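Peptidase M28 (Shewanella amazonensis SB2B, PDB 3IIB) is a zinc-dependent peptidase of family M28 that probably acts as a carboxypeptidase or dipeptidase and works as a homodimer. Local coordinates at the interface of chains A and B. Sequence-based numbering; all coordinates share one arbitrary frame. Chains: chain A/B, Peptidase M28.

The interface of chains A and B. Residues chain A 86, 88, 208, 211-212, 215; chain B 28-29, 31-33.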
loop_
_atom_site.group_PDB
_atom_site.type_symbol
_atom_site.label_atom_id
_atom_site.label_comp_id
_atom_site.label_asym_id
_atom_site.label_seq_id
_atom_site.Cartn_x
_atom_site.Cartn_y
_atom_site.Cartn_z
ATOM N N PHE A 86 19.845 -13.953 -3.851
ATOM C CA PHE A 86 18.627 -14.378 -4.521
ATOM C C PHE A 86 18.078 -13.157 -5.243
ATOM O O PHE A 86 17.584 -12.216 -4.588
ATOM C CB PHE A 86 17.599 -14.851 -3.490
ATOM C CG PHE A 86 18.159 -15.835 -2.500
ATOM C CD1 PHE A 86 18.667 -17.057 -2.937
ATOM C CD2 PHE A 86 18.234 -15.523 -1.147
ATOM C CE1 PHE A 86 19.200 -17.943 -2.049
ATOM C CE2 PHE A 86 18.755 -16.430 -0.260
ATOM C CZ PHE A 86 19.248 -17.619 -0.704
ATOM N N GLN A 88 16.034 -10.343 -6.768
ATOM C CA GLN A 88 14.673 -9.904 -6.592
ATOM C C GLN A 88 14.533 -8.402 -6.795
ATOM O O GLN A 88 15.446 -7.648 -6.463
ATOM C CB GLN A 88 14.235 -10.180 -5.162
ATOM C CG GLN A 88 14.106 -11.605 -4.804
ATOM C CD GLN A 88 13.034 -11.874 -3.815
ATOM O OE1 GLN A 88 12.004 -11.248 -3.854
ATOM N NE2 GLN A 88 13.222 -12.905 -2.969
ATOM N N LEU A 208 13.087 -8.217 3.646
ATOM C CA LEU A 208 13.642 -9.211 2.726
ATOM C C LEU A 208 15.170 -9.237 2.791
ATOM O O LEU A 208 15.794 -10.308 2.812
ATOM C CB LEU A 208 13.179 -8.936 1.296
ATOM C CG LEU A 208 13.764 -9.797 0.174
ATOM C CD1 LEU A 208 13.357 -11.253 0.397
ATOM C CD2 LEU A 208 13.230 -9.235 -1.188
ATOM N N ALA A 211 16.256 -10.978 5.915
ATOM C CA ALA A 211 16.104 -12.444 5.809
ATOM C C ALA A 211 17.278 -13.098 5.068
ATOM O O ALA A 211 17.711 -14.205 5.401
ATOM C CB ALA A 211 14.793 -12.758 5.087
HETATM N N MSE A 212 17.796 -12.412 4.050
HETATM C CA MSE A 212 18.993 -12.887 3.361
HETATM C C MSE A 212 20.278 -12.779 4.202
HETATM O O MSE A 212 21.112 -13.687 4.168
HETATM C CB MSE A 212 19.150 -12.107 2.059
HETATM C CG MSE A 212 18.126 -12.521 1.021
HETATM SE SE MSE A 212 18.409 -11.684 -0.679
HETATM C CE MSE A 212 16.572 -11.869 -1.369
ATOM N N ARG A 215 20.754 -15.374 6.725
ATOM C CA ARG A 215 21.277 -16.617 6.194
ATOM C C ARG A 215 22.806 -16.594 6.066
ATOM O O ARG A 215 23.386 -17.501 5.460
ATOM C CB ARG A 215 20.651 -16.906 4.831
ATOM C CG ARG A 215 19.207 -17.380 4.940
ATOM C CD ARG A 215 18.471 -17.130 3.604
ATOM N NE ARG A 215 17.258 -17.924 3.442
ATOM C CZ ARG A 215 16.079 -17.657 4.008
ATOM N NH1 ARG A 215 15.880 -16.574 4.753
ATOM N NH2 ARG A 215 15.059 -18.445 3.757
ATOM N N GLU B 28 8.279 -18.593 3.935
ATOM C CA GLU B 28 9.408 -17.658 4.125
ATOM C C GLU B 28 10.527 -18.065 3.154
ATOM O O GLU B 28 11.113 -17.229 2.491
ATOM C CB GLU B 28 9.907 -17.678 5.556
ATOM C CG GLU B 28 10.921 -16.605 5.910
ATOM C CD GLU B 28 12.376 -16.980 5.597
ATOM O OE1 GLU B 28 12.679 -18.116 5.187
ATOM O OE2 GLU B 28 13.239 -16.096 5.783
ATOM N N SER B 29 10.760 -19.373 3.054
ATOM C CA SER B 29 11.829 -19.869 2.193
ATOM C C SER B 29 11.594 -19.515 0.721
ATOM O O SER B 29 12.498 -19.052 0.007
ATOM C CB SER B 29 11.972 -21.359 2.413
ATOM O OG SER B 29 12.986 -21.891 1.556
ATOM N N THR B 31 9.495 -17.199 -0.599
ATOM C CA THR B 31 9.438 -15.759 -0.893
ATOM C C THR B 31 10.820 -15.106 -0.806
ATOM O O THR B 31 11.108 -14.176 -1.566
ATOM C CB THR B 31 8.421 -15.004 -0.012
ATOM O OG1 THR B 31 8.739 -15.222 1.367
ATOM C CG2 THR B 31 6.988 -15.479 -0.292
ATOM N N VAL B 32 11.693 -15.594 0.077
ATOM C CA VAL B 32 13.061 -15.041 0.187
ATOM C C VAL B 32 14.022 -15.608 -0.858
ATOM O O VAL B 32 14.728 -14.844 -1.523
ATOM C CB VAL B 32 13.643 -15.267 1.596
ATOM C CG1 VAL B 32 15.143 -14.798 1.673
ATOM C CG2 VAL B 32 12.761 -14.574 2.650
ATOM N N GLU B 33 14.017 -16.938 -1.037
ATOM C CA GLU B 33 15.036 -17.602 -1.862
ATOM C C GLU B 33 14.695 -17.650 -3.377
ATOM O O GLU B 33 15.560 -17.972 -4.188
ATOM C CB GLU B 33 15.295 -19.002 -1.334
ATOM C CG GLU B 33 15.736 -19.064 0.150
ATOM C CD GLU B 33 15.663 -20.467 0.711
ATOM O OE1 GLU B 33 15.863 -21.404 -0.078
ATOM O OE2 GLU B 33 15.304 -20.661 1.908
#
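The C-terminal end of helix 22-33 of chain B docks against helix 203-213 of chain A, the loop after it, and the start of strand 88-90 with the loop residue A:Phe86. A:Arg215 and B:Glu28 meet tip to tip in a salt bridge, their planar groups nearly coplanar. A:Arg215 NH1 donates to B:Glu28 OE2 at 2.9 Å, on the syn lone pair. A:Arg215 NH2 reaches B:Glu28 OE1 at 2.8 Å. A:Arg215 NH2 also donates to B:Glu33 OE2 at 2.9 Å, a second salt bridge, on its anti lone pair, with that carboxylate turned 65° from the guanidinium. B:Ser29 OG donates to B:Glu33 OE2 from above the carboxylate plane and helps place it. A:Arg215 NH1 also donates a hydrogen bond to A:Ala211 O in its own chain, which helps fix the guanidinium's rotation.

B:Val32 is the apolar centre. With CG1 anti to its backbone N (chi1 175°), CG1 lies over one face of the A:Arg215 guanidinium, offset toward its rim, and touches CG of the selenomethionine A:Met212. Its CG2 packs on A:Ala211 CB. A:Leu208 CD1 adds contact at B:Val32 CA.

A:Gln88 NE2 caps the helix end, donating to B:Thr31 O (2.8 Å, 161° at H) and, more bent, to B:Val32 O (2.8 Å). A:Phe86 lays one ring face over B:Glu33 CA.

This patch and its two-fold twin belong to the homodimer interface; the dimer is probably the active form. Here an outlying region of chain A reaches over an N-terminal helix of chain B.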